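PDB 5WA3: pyridine synthase TbtD from Thermobispora bispora, which probably builds the central pyridine ring of a thiopeptide antibiotic by a formal aza-[4+2] cycloaddition between two dehydroalanines of a modified precursor peptide. Local coordinates for residues 138-143 against 318-323; 170-175 against 323-328. All coordinates share one frame; numbering follows the deposited sequence.

How the contacts relate
Both contacts are made by helix 309-327, which packs different sides against two neighbours. In contact 1 residues 318-323 meet helix 135-159; in contact 2 residues 323-328 meet helix 164-178, the next helix in the chain. Leu-323 belongs to both ranges but makes its contact only in the first, and the contact centres lie about 11 Å apart. The order along the chain is 138-143, 170-175, 318-323, 323-328, so the connections cross. A probable hydrogen bond, Thr-321 OG1 to Thr-175 OG1 at 3.1 Å, and packing of Tyr-322 CE1 on Val-172 CG2 at 3.9 Å join the two directly. A late helix thereby ties together two consecutive earlier ones inside the lantibiotic dehydratase C-terminal family region.

Contact 1: 138-143 against 318-323; sequences VLLADF and INCTYL
Cys-320 lies over a face of the Phe-143 ring, and its side chain is the thread to follow. Its CB sits 3.5 Å from the Phe-143 ring centroid, 12° off the normal, a CH-pi contact. Nearest Phe-143 CE2 and CZ, both at 3.6 Å, CB leans toward the far end of the ring. With SG anti to the carbonyl carbon (chi1 -71°), the CB-SG bond runs back across the same face toward the root of the ring: SG is nearest Phe-143 CD2, at 3.9 Å. The sulfur stands 4.2 Å from the Phe-143 centroid, a Cys sulfur-aromatic contact over the face. Roughly at right angles to the direction of the ring, Cys-320 SG meets Leu-140 CD1 at 4.3 Å. That methyl also touches Leu-323 CD1 at 4.0 Å, the two leucine side chains crossing almost perpendicularly.

Helices 135-159 and 309-327, both in the helical part of the chain, meet here with segment axes 11.4 Å and 52° apart. His-324, one turn after Cys-320, also touches Phe-143, and Leu-253 brings in a third helix, 244-265. Every side-chain contact here is apolar or aromatic, so dispersion and the polarisable sulfur, rather than hydrogen bonds, would hold these turns together.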
loop_
_atom_site.group_PDB
_atom_site.type_symbol
_atom_site.label_atom_id
_atom_site.label_comp_id
_atom_site.label_asym_id
_atom_site.label_seq_id
_atom_site.Cartn_x
_atom_site.Cartn_y
_atom_site.Cartn_z
ATOM N N VAL A 138 1.063 -6.175 -15.062
ATOM C CA VAL A 138 1.158 -7.566 -14.645
ATOM C C VAL A 138 2.008 -7.744 -13.365
ATOM O O VAL A 138 1.567 -8.375 -12.430
ATOM C CB VAL A 138 1.664 -8.482 -15.801
ATOM C CG1 VAL A 138 1.951 -9.909 -15.301
ATOM C CG2 VAL A 138 0.648 -8.500 -16.941
ATOM N N LEU A 139 3.207 -7.178 -13.320
ATOM C CA LEU A 139 4.121 -7.381 -12.182
ATOM C C LEU A 139 3.576 -6.756 -10.903
ATOM O O LEU A 139 3.831 -7.255 -9.798
ATOM C CB LEU A 139 5.513 -6.837 -12.519
ATOM C CG LEU A 139 6.703 -7.053 -11.563
ATOM C CD1 LEU A 139 6.874 -5.910 -10.567
ATOM C CD2 LEU A 139 6.671 -8.382 -10.813
ATOM N N LEU A 140 2.795 -5.691 -11.076
ATOM C CA LEU A 140 2.221 -4.916 -9.973
ATOM C C LEU A 140 1.058 -5.668 -9.350
ATOM O O LEU A 140 1.066 -5.950 -8.133
ATOM C CB LEU A 140 1.779 -3.529 -10.483
ATOM C CG LEU A 140 1.288 -2.503 -9.466
ATOM C CD1 LEU A 140 2.205 -2.423 -8.243
ATOM C CD2 LEU A 140 1.147 -1.159 -10.157
ATOM N N ALA A 141 0.091 -6.033 -10.196
ATOM C CA ALA A 141 -1.033 -6.912 -9.779
ATOM C C ALA A 141 -0.574 -8.178 -9.054
ATOM O O ALA A 141 -1.177 -8.578 -8.055
ATOM C CB ALA A 141 -1.890 -7.305 -10.970
ATOM N N ASP A 142 0.498 -8.787 -9.553
ATOM C CA ASP A 142 1.044 -9.968 -8.923
ATOM C C ASP A 142 1.443 -9.571 -7.522
ATOM O O ASP A 142 1.018 -10.235 -6.565
ATOM C CB ASP A 142 2.200 -10.594 -9.729
ATOM C CG ASP A 142 1.710 -11.606 -10.822
ATOM O OD1 ASP A 142 0.579 -11.500 -11.369
ATOM O OD2 ASP A 142 2.491 -12.524 -11.148
ATOM N N PHE A 143 2.180 -8.456 -7.393
ATOM C CA PHE A 143 2.609 -7.945 -6.065
ATOM C C PHE A 143 1.391 -7.671 -5.140
ATOM O O PHE A 143 1.402 -8.032 -3.946
ATOM C CB PHE A 143 3.584 -6.697 -6.163
ATOM C CG PHE A 143 3.671 -5.891 -4.878
ATOM C CD1 PHE A 143 4.427 -6.339 -3.815
ATOM C CD2 PHE A 143 2.887 -4.759 -4.687
ATOM C CE1 PHE A 143 4.457 -5.647 -2.594
ATOM C CE2 PHE A 143 2.884 -4.087 -3.468
ATOM C CZ PHE A 143 3.680 -4.524 -2.411
ATOM N N ILE A 318 10.636 -0.651 -3.630
ATOM C CA ILE A 318 10.435 0.375 -2.614
ATOM C C ILE A 318 9.153 1.113 -3.010
ATOM O O ILE A 318 8.282 1.308 -2.164
ATOM C CB ILE A 318 11.668 1.288 -2.346
ATOM C CG1 ILE A 318 11.500 2.087 -1.022
ATOM C CG2 ILE A 318 11.943 2.245 -3.512
ATOM C CD1 ILE A 318 11.683 1.299 0.261
ATOM N N ASN A 319 8.987 1.476 -4.275
ATOM C CA ASN A 319 7.689 2.001 -4.705
ATOM C C ASN A 319 6.481 1.071 -4.441
ATOM O O ASN A 319 5.361 1.562 -4.216
ATOM C CB ASN A 319 7.720 2.427 -6.173
ATOM C CG ASN A 319 8.368 3.769 -6.351
ATOM O OD1 ASN A 319 9.404 3.907 -7.013
ATOM N ND2 ASN A 319 7.775 4.778 -5.726
ATOM N N CYS A 320 6.695 -0.244 -4.456
ATOM C CA CYS A 320 5.614 -1.198 -4.110
ATOM C C CYS A 320 5.308 -1.118 -2.619
ATOM O O CYS A 320 4.142 -1.027 -2.236
ATOM C CB CYS A 320 5.959 -2.635 -4.498
ATOM S SG CYS A 320 5.948 -2.920 -6.273
ATOM N N THR A 321 6.339 -1.108 -1.782
ATOM C CA THR A 321 6.126 -0.816 -0.354
ATOM C C THR A 321 5.345 0.488 -0.113
ATOM O O THR A 321 4.529 0.594 0.768
ATOM C CB THR A 321 7.466 -0.746 0.421
ATOM O OG1 THR A 321 8.319 -1.864 0.068
ATOM C CG2 THR A 321 7.219 -0.723 1.911
ATOM N N TYR A 322 5.584 1.496 -0.915
ATOM C CA TYR A 322 4.863 2.731 -0.722
ATOM C C TYR A 322 3.419 2.506 -1.122
ATOM O O TYR A 322 2.526 2.907 -0.405
ATOM C CB TYR A 322 5.549 3.917 -1.449
ATOM C CG TYR A 322 6.961 4.299 -0.901
ATOM C CD1 TYR A 322 7.301 4.162 0.457
ATOM C CD2 TYR A 322 7.955 4.812 -1.761
ATOM C CE1 TYR A 322 8.571 4.520 0.921
ATOM C CE2 TYR A 322 9.238 5.144 -1.305
ATOM C CZ TYR A 322 9.534 5.013 0.031
ATOM O OH TYR A 322 10.777 5.394 0.484
ATOM N N LEU A 323 3.179 1.826 -2.229
ATOM C CA LEU A 323 1.797 1.492 -2.608
ATOM C C LEU A 323 1.092 0.577 -1.532
ATOM O O LEU A 323 -0.088 0.783 -1.123
ATOM C CB LEU A 323 1.776 0.870 -3.990
ATOM C CG LEU A 323 2.033 1.861 -5.153
ATOM C CD1 LEU A 323 2.498 1.175 -6.439
ATOM C CD2 LEU A 323 0.873 2.775 -5.543
#

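Contact 2: 170-175 against 323-328; sequences DLVVAT and LHLTRL
Leu-171 and Leu-325 share a first torsion, each CG anti to its carbonyl carbon (chi1 -68° and -62°), and with both CA-CB bonds aimed at the facing helix the two side chains slide past each other in opposite directions. The meeting point is Leu-171 CD1 with Leu-325 CD2 at 3.9 Å. The second methyl of Leu-325, CD1, reaches Val-172 CG2, also at 3.9 Å, where the side chains cross at about a right angle. One leucine thus touches two consecutive residues of the other helix through separate branches.

Segment axes 11.3 Å apart and 169° between their directions define nearly antiparallel packing of helices 164-178 and 309-327, within the largely helical part of the chain that stands beside its four-stranded antiparallel sheet. All five touching residues are buried. Leu-171 CD1 has further neighbours: Leu-328 CD1, beyond the end of the helix, at 4.2 Å, and His-324 CD2, also at 4.2 Å, approached obliquely. Trp-249 of helix 244-265 packs on Leu-171 and its ring meets that of His-324, while Leu-191 of helix 184-199 touches Val-172.

Behind the apolar side chains, Leu-171 O accepts the helix's own bond from Thr-175 N at 3.0 Å and a second from Thr-175 OG1 at 2.6 Å, the hydroxyl tilted out of the carbonyl plane. Thr-175 OG1 is also bonded to Trp-249 NE1 and, probably, to Thr-321 OG1.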
loop_
_atom_site.group_PDB
_atom_site.type_symbol
_atom_site.label_atom_id
_atom_site.label_comp_id
_atom_site.label_asym_id
_atom_site.label_seq_id
_atom_site.Cartn_x
_atom_site.Cartn_y
_atom_site.Cartn_z
ATOM N N ASP A 170 8.750 -0.109 10.125
ATOM C CA ASP A 170 9.400 -1.450 10.057
ATOM C C ASP A 170 9.527 -1.955 8.603
ATOM O O ASP A 170 10.527 -2.564 8.212
ATOM C CB ASP A 170 8.607 -2.520 10.846
ATOM C CG ASP A 170 8.174 -2.077 12.257
ATOM O OD1 ASP A 170 8.893 -1.283 12.902
ATOM O OD2 ASP A 170 7.101 -2.550 12.725
ATOM N N LEU A 171 8.489 -1.695 7.819
ATOM C CA LEU A 171 8.388 -2.198 6.467
ATOM C C LEU A 171 9.298 -1.471 5.522
ATOM O O LEU A 171 10.021 -2.126 4.760
ATOM C CB LEU A 171 6.937 -2.104 5.976
ATOM C CG LEU A 171 5.965 -3.049 6.690
ATOM C CD1 LEU A 171 4.527 -2.611 6.459
ATOM C CD2 LEU A 171 6.211 -4.470 6.204
ATOM N N VAL A 172 9.237 -0.130 5.566
ATOM C CA VAL A 172 10.095 0.760 4.748
ATOM C C VAL A 172 11.532 0.432 5.030
ATOM O O VAL A 172 12.309 0.175 4.117
ATOM C CB VAL A 172 9.852 2.251 5.056
ATOM C CG1 VAL A 172 11.029 3.128 4.628
ATOM C CG2 VAL A 172 8.582 2.729 4.373
ATOM N N VAL A 173 11.867 0.422 6.308
ATOM C CA VAL A 173 13.230 0.144 6.739
ATOM C C VAL A 173 13.698 -1.220 6.208
ATOM O O VAL A 173 14.739 -1.330 5.553
ATOM C CB VAL A 173 13.319 0.196 8.274
ATOM C CG1 VAL A 173 14.648 -0.354 8.776
ATOM C CG2 VAL A 173 13.111 1.636 8.759
ATOM N N ALA A 174 12.907 -2.251 6.465
ATOM C CA ALA A 174 13.263 -3.595 6.053
ATOM C C ALA A 174 13.543 -3.676 4.558
ATOM O O ALA A 174 14.584 -4.204 4.150
ATOM C CB ALA A 174 12.161 -4.549 6.422
ATOM N N THR A 175 12.632 -3.141 3.741
ATOM C CA THR A 175 12.816 -3.149 2.281
ATOM C C THR A 175 14.109 -2.423 1.854
ATOM O O THR A 175 14.713 -2.765 0.840
ATOM C CB THR A 175 11.654 -2.440 1.565
ATOM O OG1 THR A 175 10.407 -2.719 2.219
ATOM C CG2 THR A 175 11.605 -2.810 0.065
ATOM N N LEU A 323 3.179 1.826 -2.229
ATOM C CA LEU A 323 1.797 1.492 -2.608
ATOM C C LEU A 323 1.092 0.577 -1.532
ATOM O O LEU A 323 -0.088 0.783 -1.123
ATOM C CB LEU A 323 1.776 0.870 -3.990
ATOM C CG LEU A 323 2.033 1.861 -5.153
ATOM C CD1 LEU A 323 2.498 1.175 -6.439
ATOM C CD2 LEU A 323 0.873 2.775 -5.543
ATOM N N HIS A 324 1.844 -0.386 -1.024
ATOM C CA HIS A 324 1.377 -1.182 0.096
ATOM C C HIS A 324 0.880 -0.334 1.222
ATOM O O HIS A 324 -0.225 -0.544 1.700
ATOM C CB HIS A 324 2.470 -2.082 0.671
ATOM C CG HIS A 324 1.959 -2.979 1.738
ATOM N ND1 HIS A 324 1.127 -4.039 1.462
ATOM C CD2 HIS A 324 2.076 -2.920 3.080
ATOM C CE1 HIS A 324 0.801 -4.629 2.595
ATOM N NE2 HIS A 324 1.363 -3.972 3.592
ATOM N N LEU A 325 1.715 0.602 1.676
ATOM C CA LEU A 325 1.370 1.412 2.831
ATOM C C LEU A 325 0.134 2.264 2.525
ATOM O O LEU A 325 -0.681 2.526 3.435
ATOM C CB LEU A 325 2.512 2.325 3.195
ATOM C CG LEU A 325 3.834 1.742 3.615
ATOM C CD1 LEU A 325 4.749 2.908 3.958
ATOM C CD2 LEU A 325 3.701 0.843 4.807
ATOM N N THR A 326 -0.028 2.694 1.262
ATOM C CA THR A 326 -1.205 3.492 0.922
ATOM C C THR A 326 -2.484 2.672 1.198
ATOM O O THR A 326 -3.489 3.172 1.727
ATOM C CB THR A 326 -1.212 3.938 -0.544
ATOM O OG1 THR A 326 -0.026 4.691 -0.870
ATOM C CG2 THR A 326 -2.446 4.754 -0.835
ATOM N N ARG A 327 -2.370 1.405 0.833
ATOM C CA ARG A 327 -3.408 0.425 0.910
ATOM C C ARG A 327 -3.783 0.113 2.325
ATOM O O ARG A 327 -4.965 -0.161 2.553
ATOM C CB ARG A 327 -2.938 -0.866 0.239
ATOM C CG ARG A 327 -4.034 -1.773 -0.220
ATOM C CD ARG A 327 -3.421 -2.942 -0.952
ATOM N NE ARG A 327 -4.332 -4.083 -1.089
ATOM C CZ ARG A 327 -3.952 -5.309 -1.435
ATOM N NH1 ARG A 327 -2.663 -5.618 -1.680
ATOM N NH2 ARG A 327 -4.887 -6.239 -1.550
ATOM N N LEU A 328 -2.794 0.143 3.233
ATOM C CA LEU A 328 -3.008 0.031 4.685
ATOM C C LEU A 328 -3.598 1.289 5.302
ATOM O O LEU A 328 -3.791 1.322 6.541
ATOM C CB LEU A 328 -1.719 -0.256 5.464
ATOM C CG LEU A 328 -0.813 -1.386 4.958
ATOM C CD1 LEU A 328 0.490 -1.537 5.737
ATOM C CD2 LEU A 328 -1.592 -2.687 4.958
#